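Local coordinates for protein putative peptidyl-arginine deiminase (Chlorobium tepidum, PDB 1XKN) that is a putative deiminase of the guanidino-group modifying family that probably hydrolyses the guanidino group of agmatine or of peptidyl-arginine, at residues G158-N163 and L168-A173; K201-G206 and A222-E227; L43-S48 and G77-R82; E68-R73 and I83-I88. All coordinates share one frame; numbering follows the deposited sequence.

Contact 1 (G158-N163 and L168-A173)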
# COMPACT_ATOMS: atom_id res chain seq x y z
N GLY A 158 3.66 -0.96 -3.04
CA GLY A 158 3.31 0.44 -3.19
C GLY A 158 3.63 1.01 -4.56
O GLY A 158 3.23 2.13 -4.89
N ALA A 159 4.33 0.23 -5.38
CA ALA A 159 4.71 0.66 -6.72
C ALA A 159 3.70 0.26 -7.78
O ALA A 159 3.82 0.64 -8.94
CB ALA A 159 6.09 0.10 -7.07
N ILE A 160 2.69 -0.51 -7.38
CA ILE A 160 1.66 -0.95 -8.32
C ILE A 160 0.27 -0.73 -7.71
O ILE A 160 0.12 -0.60 -6.50
CB ILE A 160 1.81 -2.45 -8.68
CG1 ILE A 160 1.70 -3.31 -7.43
CG2 ILE A 160 3.15 -2.69 -9.37
CD1 ILE A 160 1.57 -4.80 -7.71
N ASP A 161 -0.75 -0.68 -8.57
CA ASP A 161 -2.13 -0.51 -8.13
C ASP A 161 -3.01 -1.13 -9.21
O ASP A 161 -2.93 -0.75 -10.37
CB ASP A 161 -2.45 0.98 -7.95
CG ASP A 161 -3.81 1.20 -7.31
OD1 ASP A 161 -4.81 1.28 -8.04
OD2 ASP A 161 -3.86 1.29 -6.06
N VAL A 162 -3.84 -2.10 -8.82
CA VAL A 162 -4.69 -2.79 -9.78
C VAL A 162 -6.18 -2.45 -9.68
O VAL A 162 -6.66 -2.04 -8.62
CB VAL A 162 -4.53 -4.33 -9.65
CG1 VAL A 162 -3.07 -4.71 -9.83
CG2 VAL A 162 -5.04 -4.80 -8.29
N ASN A 163 -6.90 -2.61 -10.78
CA ASN A 163 -8.33 -2.31 -10.78
C ASN A 163 -9.15 -3.58 -10.55
O ASN A 163 -10.38 -3.54 -10.50
CB ASN A 163 -8.74 -1.63 -12.10
CG ASN A 163 -8.94 -2.61 -13.23
OD1 ASN A 163 -8.22 -3.59 -13.36
ND2 ASN A 163 -9.93 -2.33 -14.08
N LEU A 168 -3.31 -2.56 -14.40
CA LEU A 168 -2.32 -2.33 -13.36
C LEU A 168 -1.66 -0.99 -13.65
O LEU A 168 -1.13 -0.76 -14.74
CB LEU A 168 -1.27 -3.46 -13.33
CG LEU A 168 -0.18 -3.32 -12.26
CD1 LEU A 168 0.33 -4.70 -11.86
CD2 LEU A 168 0.97 -2.46 -12.78
N LEU A 169 -1.73 -0.10 -12.66
CA LEU A 169 -1.17 1.24 -12.76
C LEU A 169 0.18 1.27 -12.04
O LEU A 169 0.30 0.75 -10.93
CB LEU A 169 -2.13 2.24 -12.11
CG LEU A 169 -1.80 3.73 -12.22
CD1 LEU A 169 -1.92 4.16 -13.67
CD2 LEU A 169 -2.76 4.54 -11.34
N THR A 170 1.18 1.87 -12.67
CA THR A 170 2.51 1.96 -12.06
C THR A 170 3.23 3.20 -12.58
O THR A 170 2.62 4.03 -13.26
CB THR A 170 3.34 0.69 -12.37
OG1 THR A 170 4.54 0.69 -11.59
CG2 THR A 170 3.71 0.63 -13.85
N THR A 171 4.51 3.34 -12.26
CA THR A 171 5.27 4.49 -12.74
C THR A 171 6.58 4.06 -13.37
O THR A 171 7.21 3.09 -12.94
CB THR A 171 5.60 5.50 -11.62
OG1 THR A 171 6.51 4.89 -10.69
CG2 THR A 171 4.34 5.94 -10.90
N THR A 172 6.98 4.79 -14.40
CA THR A 172 8.24 4.51 -15.08
C THR A 172 9.37 4.86 -14.12
O THR A 172 10.38 4.16 -14.06
CB THR A 172 8.35 5.35 -16.36
OG1 THR A 172 7.36 4.93 -17.30
CG2 THR A 172 9.73 5.20 -16.98
N ALA A 173 9.18 5.93 -13.36
CA ALA A 173 10.19 6.37 -12.41
C ALA A 173 10.63 5.27 -11.46
O ALA A 173 11.81 5.16 -11.13
CB ALA A 173 9.67 7.56 -11.61
O HOH W 1 5.30 3.04 -8.81
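Strands 160-162 and 168-171 run antiparallel, their directions 161° apart and their axes 4.5 Å apart at closest approach. D161 and L169 are a hydrogen-bonded pair: L169 N meets D161 O at 2.7 Å and almost straight (178° at the hydrogen), whereas the return bond from D161 N to L169 O is bent and weak. V162 and L168 follow as a non-hydrogen-bonded pair.

L168 turns to the same face as I160 and V162 and divides its branches between them, CD2 meeting I160 CG2 at 4.1 Å and CD1 meeting V162 CG1 at 4.0 Å. The opposite face carries D161 and L169; D161 accepts from F224 N through OD1 and forms a salt bridge with R223 NE through OD2. T170 has its hydroxyl anti to the backbone N (chi1 -170°), which brings OG1 to A159 O at 2.7 Å as a donor. A water donates to A159 O as well (2.8 Å) and to T171 OG1, so two donors grip this buried carbonyl oxygen. T171, the N-cap of helix 172-175, caps C174 N and bonds G216 O through OG1. The arrangement is a beta hairpin whose first strand forms one edge of a three-stranded mixed sheet.

Contact 2 (K201-G206 and A222-E227)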
# COMPACT_ATOMS: atom_id res chain seq x y z
N LYS A 201 -3.18 -5.39 -18.97
CA LYS A 201 -2.67 -4.12 -19.47
C LYS A 201 -1.98 -3.33 -18.38
O LYS A 201 -2.54 -3.13 -17.30
CB LYS A 201 -3.82 -3.29 -20.06
CG LYS A 201 -3.39 -1.98 -20.72
CD LYS A 201 -4.59 -1.26 -21.31
CE LYS A 201 -4.19 0.01 -22.06
NZ LYS A 201 -5.39 0.70 -22.63
N VAL A 202 -0.76 -2.89 -18.66
CA VAL A 202 0.01 -2.10 -17.72
C VAL A 202 -0.03 -0.64 -18.16
O VAL A 202 0.31 -0.32 -19.29
CB VAL A 202 1.48 -2.56 -17.64
CG1 VAL A 202 2.24 -1.71 -16.63
CG2 VAL A 202 1.54 -4.03 -17.26
N LEU A 203 -0.46 0.22 -17.25
CA LEU A 203 -0.56 1.65 -17.52
C LEU A 203 0.63 2.34 -16.85
O LEU A 203 0.69 2.43 -15.62
CB LEU A 203 -1.87 2.20 -16.96
CG LEU A 203 -3.16 1.56 -17.46
CD1 LEU A 203 -4.33 2.07 -16.64
CD2 LEU A 203 -3.36 1.88 -18.94
N TRP A 204 1.55 2.83 -17.66
CA TRP A 204 2.74 3.49 -17.13
C TRP A 204 2.67 5.00 -16.97
O TRP A 204 2.67 5.73 -17.96
CB TRP A 204 3.96 3.17 -18.01
CG TRP A 204 4.33 1.73 -18.06
CD1 TRP A 204 3.81 0.76 -18.87
CD2 TRP A 204 5.35 1.09 -17.28
NE1 TRP A 204 4.44 -0.44 -18.64
CE2 TRP A 204 5.39 -0.27 -17.67
CE3 TRP A 204 6.24 1.53 -16.29
CZ2 TRP A 204 6.28 -1.18 -17.11
CZ3 TRP A 204 7.12 0.62 -15.72
CH2 TRP A 204 7.14 -0.73 -16.14
N LEU A 205 2.62 5.46 -15.73
CA LEU A 205 2.61 6.89 -15.45
C LEU A 205 4.08 7.33 -15.42
O LEU A 205 4.97 6.49 -15.58
CB LEU A 205 1.94 7.19 -14.11
CG LEU A 205 0.45 6.86 -14.05
CD1 LEU A 205 -0.08 7.18 -12.65
CD2 LEU A 205 -0.30 7.66 -15.10
N GLY A 206 4.32 8.61 -15.20
CA GLY A 206 5.69 9.10 -15.21
C GLY A 206 6.44 9.23 -13.90
O GLY A 206 6.79 8.23 -13.26
N ALA A 222 -1.45 8.24 -7.62
CA ALA A 222 -2.66 7.78 -8.30
C ALA A 222 -3.11 6.42 -7.79
O ALA A 222 -2.29 5.54 -7.52
CB ALA A 222 -2.42 7.73 -9.80
N ARG A 223 -4.43 6.24 -7.68
CA ARG A 223 -5.00 4.99 -7.17
C ARG A 223 -6.34 4.64 -7.82
O ARG A 223 -7.16 5.51 -8.08
CB ARG A 223 -5.24 5.12 -5.66
CG ARG A 223 -4.03 5.49 -4.82
CD ARG A 223 -3.14 4.27 -4.59
NE ARG A 223 -3.90 3.16 -4.03
CZ ARG A 223 -4.33 3.09 -2.78
NH1 ARG A 223 -5.03 2.04 -2.37
NH2 ARG A 223 -4.05 4.07 -1.92
N PHE A 224 -6.57 3.36 -8.08
CA PHE A 224 -7.85 2.93 -8.61
C PHE A 224 -8.82 2.98 -7.43
O PHE A 224 -8.44 2.62 -6.32
CB PHE A 224 -7.79 1.50 -9.14
CG PHE A 224 -7.39 1.39 -10.58
CD1 PHE A 224 -8.24 1.85 -11.59
CD2 PHE A 224 -6.16 0.86 -10.94
CE1 PHE A 224 -7.87 1.78 -12.93
CE2 PHE A 224 -5.77 0.79 -12.27
CZ PHE A 224 -6.63 1.25 -13.27
N VAL A 225 -10.05 3.45 -7.65
CA VAL A 225 -11.05 3.50 -6.58
C VAL A 225 -12.18 2.54 -6.95
O VAL A 225 -12.95 2.11 -6.09
CB VAL A 225 -11.62 4.92 -6.35
CG1 VAL A 225 -10.58 5.79 -5.66
CG2 VAL A 225 -12.07 5.54 -7.66
N ASN A 226 -12.28 2.23 -8.23
CA ASN A 226 -13.23 1.26 -8.75
C ASN A 226 -12.72 0.79 -10.11
O ASN A 226 -11.69 1.27 -10.59
CB ASN A 226 -14.67 1.82 -8.84
CG ASN A 226 -14.82 2.96 -9.82
OD1 ASN A 226 -14.52 2.83 -11.00
ND2 ASN A 226 -15.30 4.10 -9.32
N GLU A 227 -13.42 -0.16 -10.71
CA GLU A 227 -13.03 -0.75 -11.98
C GLU A 227 -12.58 0.20 -13.09
O GLU A 227 -11.66 -0.11 -13.85
CB GLU A 227 -14.17 -1.63 -12.49
CG GLU A 227 -13.76 -2.74 -13.42
CD GLU A 227 -14.76 -3.88 -13.42
OE1 GLU A 227 -15.88 -3.69 -13.93
OE2 GLU A 227 -14.42 -4.95 -12.89
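L203 and L205 of strand 201-205 face A222 and F224 of strand 222-224 where two different three-stranded sheets of this alpha-beta protein pack together, each of the two strands forming an edge of its own sheet. The evidence that this is side-chain packing and not strand pairing is the spacing: the nearest CA atoms, those of L205 and A222, are 8.9 Å apart, and no hydrogen bond crosses.

On both segments the touching residues are two apart, as expected of one face of a strand. L205 stretches out with CG beside its backbone N and CD1 at the far end (chi2 179°), where CD1 meets A222 CB at 3.7 Å. L203 has a similar shape, and its CD1 lies 4.2 Å from F224 CZ. The leucine and the phenylalanine cross at about a right angle, and the methyl comes at the ring obliquely. F224 is not aimed at the leucines from its CB; its first torsion (chi1 -89°) swings the ring round to carry CZ within reach of L203.

L169, from the neighbouring strand 167-171, touches all four of these side chains and fills in between them, while N249, L252 and L253 of helix 243-253 pack on L205. R223, between A222 and F224 in the chain, is held by a salt bridge to E11.

With 100 Å² buried, two methyl contacts and no polar pair, the cohesion here rests on dispersion and the exclusion of water, which constrain distance more than direction.

Contact 3 (L43-S48 and G77-R82)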
# COMPACT_ATOMS: atom_id res chain seq x y z
N LEU A 43 -3.92 3.51 14.06
CA LEU A 43 -4.21 2.81 12.81
C LEU A 43 -4.76 1.42 13.09
O LEU A 43 -5.77 1.02 12.51
CB LEU A 43 -2.93 2.71 11.98
CG LEU A 43 -2.94 1.78 10.76
CD1 LEU A 43 -4.03 2.19 9.79
CD2 LEU A 43 -1.58 1.83 10.09
N ALA A 44 -4.10 0.69 13.98
CA ALA A 44 -4.54 -0.66 14.32
C ALA A 44 -5.94 -0.62 14.91
O ALA A 44 -6.78 -1.47 14.59
CB ALA A 44 -3.57 -1.30 15.31
N TYR A 45 -6.22 0.38 15.74
CA TYR A 45 -7.54 0.51 16.35
C TYR A 45 -8.60 0.73 15.28
O TYR A 45 -9.61 0.03 15.25
CB TYR A 45 -7.57 1.68 17.34
CG TYR A 45 -8.98 2.01 17.79
CD1 TYR A 45 -9.71 1.12 18.59
CD2 TYR A 45 -9.59 3.20 17.40
CE1 TYR A 45 -11.02 1.41 18.97
CE2 TYR A 45 -10.89 3.50 17.78
CZ TYR A 45 -11.60 2.60 18.56
OH TYR A 45 -12.89 2.89 18.94
N GLN A 46 -8.37 1.71 14.40
CA GLN A 46 -9.34 1.97 13.34
C GLN A 46 -9.56 0.71 12.50
O GLN A 46 -10.69 0.39 12.15
CB GLN A 46 -8.86 3.12 12.44
CG GLN A 46 -9.00 4.51 13.06
CD GLN A 46 -10.42 4.80 13.53
OE1 GLN A 46 -11.39 4.43 12.87
NE2 GLN A 46 -10.54 5.50 14.65
N LEU A 47 -8.48 0.01 12.18
CA LEU A 47 -8.60 -1.21 11.39
C LEU A 47 -9.38 -2.29 12.13
O LEU A 47 -10.15 -3.04 11.52
CB LEU A 47 -7.22 -1.75 11.02
CG LEU A 47 -6.43 -0.91 10.02
CD1 LEU A 47 -5.01 -1.45 9.92
CD2 LEU A 47 -7.11 -0.93 8.66
N SER A 48 -9.19 -2.38 13.45
CA SER A 48 -9.88 -3.40 14.23
C SER A 48 -11.39 -3.18 14.29
O SER A 48 -12.14 -4.08 14.66
CB SER A 48 -9.30 -3.48 15.66
OG SER A 48 -9.62 -2.34 16.43
N GLY A 77 -11.15 -2.93 25.38
CA GLY A 77 -10.78 -4.04 24.51
C GLY A 77 -11.94 -4.58 23.71
O GLY A 77 -12.04 -5.79 23.48
N LYS A 78 -12.82 -3.69 23.27
CA LYS A 78 -13.99 -4.09 22.48
C LYS A 78 -13.60 -4.92 21.26
O LYS A 78 -14.26 -5.90 20.93
CB LYS A 78 -14.76 -2.84 22.03
CG LYS A 78 -15.27 -1.99 23.18
CD LYS A 78 -15.81 -0.65 22.70
CE LYS A 78 -17.00 -0.82 21.77
NZ LYS A 78 -17.52 0.51 21.32
N TYR A 79 -12.52 -4.52 20.60
CA TYR A 79 -12.07 -5.22 19.40
C TYR A 79 -10.74 -5.93 19.59
O TYR A 79 -10.10 -6.33 18.62
CB TYR A 79 -11.95 -4.22 18.24
CG TYR A 79 -13.16 -3.33 18.08
CD1 TYR A 79 -14.42 -3.87 17.79
CD2 TYR A 79 -13.06 -1.95 18.26
CE1 TYR A 79 -15.54 -3.05 17.68
CE2 TYR A 79 -14.18 -1.13 18.15
CZ TYR A 79 -15.42 -1.68 17.86
OH TYR A 79 -16.53 -0.87 17.78
N ALA A 80 -10.34 -6.11 20.84
CA ALA A 80 -9.08 -6.77 21.17
C ALA A 80 -8.88 -8.14 20.52
O ALA A 80 -7.78 -8.46 20.07
CB ALA A 80 -8.92 -6.88 22.68
N GLU A 81 -9.94 -8.94 20.45
CA GLU A 81 -9.84 -10.27 19.85
C GLU A 81 -9.49 -10.22 18.37
O GLU A 81 -8.99 -11.20 17.82
CB GLU A 81 -11.15 -11.05 20.01
CG GLU A 81 -11.51 -11.44 21.44
CD GLU A 81 -11.87 -10.25 22.30
OE1 GLU A 81 -12.61 -9.37 21.81
OE2 GLU A 81 -11.42 -10.19 23.46
N ARG A 82 -9.75 -9.09 17.73
CA ARG A 82 -9.49 -8.93 16.31
C ARG A 82 -8.03 -8.61 16.00
O ARG A 82 -7.61 -8.72 14.85
CB ARG A 82 -10.39 -7.85 15.73
CG ARG A 82 -11.87 -8.13 15.90
CD ARG A 82 -12.70 -6.99 15.35
NE ARG A 82 -14.13 -7.20 15.54
CZ ARG A 82 -15.07 -6.34 15.15
NH1 ARG A 82 -14.73 -5.21 14.55
NH2 ARG A 82 -16.35 -6.61 15.37
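Helical segment 43-48 comes closest to the loop 77-82 at S48 and Y79, whose CA atoms are 5.9 Å apart; the loop passes through a type I turn from G77 to A80 and then a short 3-10 segment, 80-82.

The polar link is made by R82. Its chain is extended from CG to NE, and NH1 donates to S48 O at 2.8 Å (155° at the hydrogen), arriving in the carbonyl plane while the oxygen lies 15° out of the guanidinium plane. A weak bond from NH1 to R49 O adds a second carbonyl of the same helix. The positive group thus sits among carbonyls near the C-terminal end of helix 36-50, where the helix dipole would favour it. Y79 CD1 lies 3.5 Å above one guanidinium face, displaced from its centre.

Y79 fills the angle between S48 and Y45. Its CB is 3.5 Å from S48 OG, and Y45 CE1 approaches its ring edge in the plane, 4.0 Å from Y79 CD2. The two side chains cross obliquely, and Y45 CE1 meets Y79 at its edge and not over a face. K78 CB lies over the centre of one Y79 face. The S48 hydroxyl turns back between its own N and carbonyl carbon (chi1 70°) and donates to Y45 O at 2.6 Å, which satisfies it within the helix. D74, accepting from K78 N and Y79 N, holds the turn.

The arrangement docks the connection between helix 60-73 and strand 83-87, the return half of a beta-alpha-beta unit, against the end of the preceding helix 36-50.

Contact 4 (E68-R73 and I83-I88)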
# COMPACT_ATOMS: atom_id res chain seq x y z
N GLU A 68 -0.33 -2.11 25.12
CA GLU A 68 -0.53 -1.00 26.04
C GLU A 68 -1.06 0.23 25.30
O GLU A 68 -2.03 0.86 25.73
CB GLU A 68 0.77 -0.65 26.76
CG GLU A 68 0.65 0.54 27.70
CD GLU A 68 -0.32 0.30 28.84
OE1 GLU A 68 -0.68 1.27 29.53
OE2 GLU A 68 -0.73 -0.87 29.05
N LEU A 69 -0.42 0.56 24.18
CA LEU A 69 -0.84 1.71 23.38
C LEU A 69 -2.25 1.49 22.84
O LEU A 69 -3.04 2.43 22.75
CB LEU A 69 0.15 1.94 22.23
CG LEU A 69 1.50 2.52 22.65
CD1 LEU A 69 2.54 2.26 21.58
CD2 LEU A 69 1.36 4.02 22.91
N LEU A 70 -2.56 0.26 22.47
CA LEU A 70 -3.89 -0.05 21.95
C LEU A 70 -4.94 0.10 23.04
O LEU A 70 -6.09 0.41 22.76
CB LEU A 70 -3.92 -1.47 21.39
CG LEU A 70 -3.26 -1.62 20.01
CD1 LEU A 70 -3.10 -3.09 19.65
CD2 LEU A 70 -4.12 -0.91 18.97
N LYS A 71 -4.54 -0.12 24.29
CA LYS A 71 -5.46 -0.01 25.41
C LYS A 71 -5.89 1.45 25.60
O LYS A 71 -6.97 1.71 26.15
CB LYS A 71 -4.80 -0.54 26.69
CG LYS A 71 -5.75 -0.67 27.87
CD LYS A 71 -5.06 -1.30 29.07
CE LYS A 71 -6.00 -1.42 30.25
NZ LYS A 71 -7.20 -2.24 29.92
N GLU A 72 -5.06 2.39 25.16
CA GLU A 72 -5.40 3.80 25.27
C GLU A 72 -6.44 4.16 24.22
O GLU A 72 -7.22 5.10 24.39
CB GLU A 72 -4.16 4.69 25.07
CG GLU A 72 -3.06 4.45 26.08
CD GLU A 72 -2.12 5.64 26.20
OE1 GLU A 72 -2.57 6.70 26.67
OE2 GLU A 72 -0.94 5.51 25.81
N ARG A 73 -6.45 3.41 23.12
CA ARG A 73 -7.40 3.64 22.04
C ARG A 73 -8.67 2.83 22.28
O ARG A 73 -9.77 3.25 21.92
CB ARG A 73 -6.79 3.22 20.70
CG ARG A 73 -5.43 3.84 20.39
CD ARG A 73 -5.54 5.33 20.10
NE ARG A 73 -4.25 5.89 19.72
CZ ARG A 73 -4.07 7.12 19.26
NH1 ARG A 73 -5.11 7.94 19.12
NH2 ARG A 73 -2.85 7.54 18.93
N ILE A 83 -7.27 -8.21 17.01
CA ILE A 83 -5.86 -7.89 16.79
C ILE A 83 -5.00 -9.08 17.19
O ILE A 83 -4.86 -9.41 18.37
CB ILE A 83 -5.46 -6.63 17.57
CG1 ILE A 83 -6.30 -5.44 17.08
CG2 ILE A 83 -3.97 -6.35 17.38
CD1 ILE A 83 -6.01 -4.13 17.76
N VAL A 84 -4.44 -9.73 16.17
CA VAL A 84 -3.60 -10.92 16.36
C VAL A 84 -2.13 -10.62 16.09
O VAL A 84 -1.77 -10.12 15.02
CB VAL A 84 -4.05 -12.05 15.42
CG1 VAL A 84 -3.25 -13.31 15.69
CG2 VAL A 84 -5.54 -12.32 15.59
N PHE A 85 -1.28 -10.95 17.06
CA PHE A 85 0.16 -10.72 16.92
C PHE A 85 0.90 -11.95 16.43
O PHE A 85 0.56 -13.08 16.78
CB PHE A 85 0.76 -10.28 18.26
CG PHE A 85 0.28 -8.94 18.72
CD1 PHE A 85 -0.93 -8.81 19.39
CD2 PHE A 85 1.01 -7.79 18.43
CE1 PHE A 85 -1.41 -7.56 19.76
CE2 PHE A 85 0.54 -6.53 18.79
CZ PHE A 85 -0.68 -6.42 19.45
N HIS A 86 1.92 -11.72 15.61
CA HIS A 86 2.73 -12.79 15.06
C HIS A 86 4.19 -12.47 15.29
O HIS A 86 4.63 -11.36 15.03
CB HIS A 86 2.48 -12.95 13.56
CG HIS A 86 1.06 -13.25 13.22
ND1 HIS A 86 0.09 -12.28 13.18
CD2 HIS A 86 0.44 -14.42 12.94
CE1 HIS A 86 -1.07 -12.83 12.89
NE2 HIS A 86 -0.89 -14.13 12.74
N ARG A 87 4.93 -13.45 15.80
CA ARG A 87 6.35 -13.26 16.03
C ARG A 87 7.02 -13.47 14.69
O ARG A 87 7.37 -14.59 14.31
CB ARG A 87 6.88 -14.28 17.05
CG ARG A 87 8.36 -14.10 17.36
CD ARG A 87 8.89 -15.13 18.34
NE ARG A 87 8.44 -14.87 19.71
CZ ARG A 87 8.92 -15.50 20.78
NH1 ARG A 87 9.87 -16.42 20.64
NH2 ARG A 87 8.47 -15.21 21.99
N ILE A 88 7.15 -12.37 13.94
CA ILE A 88 7.77 -12.38 12.63
C ILE A 88 8.71 -11.19 12.56
O ILE A 88 8.27 -10.03 12.60
CB ILE A 88 6.70 -12.27 11.52
CG1 ILE A 88 5.81 -13.52 11.52
CG2 ILE A 88 7.37 -12.10 10.16
CD1 ILE A 88 4.79 -13.56 10.38
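L70 reaches from helix 60-73 toward I83 and F85, neighbours on one face of strand 83-87. Its CB already points at the strand, and the chain continues with CG beside the backbone N (chi1 -77°), so that CB and CG act as a stalk delivering the two methyls. CD1 does most of the touching: it meets I83 CD1 at 3.6 Å, I83 CG2 at 4.1 Å, and F85 CZ, also at 4.1 Å, where it stands at the ring edge near the ring plane. CD2 lies 3.9 Å from I83 CD1, and it also packs on A44 CB of helix 36-50, 3.7 Å away.

I83 answers in kind. Its CG1 lies beside the backbone N and CD1 is fully extended beyond it (chi2 180°), so L70 and I83 meet tip to tip. That accounts for backbones kept well apart: the nearest CA atoms, of L70 and I83, are separated by 9.6 Å. Around the contact, I83 also rests on I55, and F85 on E63, A66 and R67 of the same helix as L70.

Strands 52-57 and 83-87 are parallel neighbours joined through this helix, so the contact seats the helix of a beta-alpha-beta crossover on its second strand. No hydrogen bond or ion pair spans the 108 Å² interface. Apolar methyl and ring-edge contacts alone join the two segments, an arrangement that fixes how closely the helix sits on the sheet without fixing any polar geometry.

How the contacts relate
The four contacts form two pairs on opposite sides of the chain's centre. Contacts 1 and 2 have centres 6 Å apart and share a sheet, in which strands 167-171 and 201-205 are neighbours; they touch through the salt bridge of D161 OD2 with R223 NE (2.8 Å) and the probable hydrogen bond of D161 OD1 with F224 N (2.7 Å). Contacts 3 and 4, with centres 8 Å apart, interleave along the chain and touch where S48 CB meets I83 CG1 at 3.9 Å. Centres of different pairs are 30 to 34 Å apart, and none touch. The sodium ion, bound at N117, W118 and N134, is about 13 Å from the side chain of I160 in contact 1.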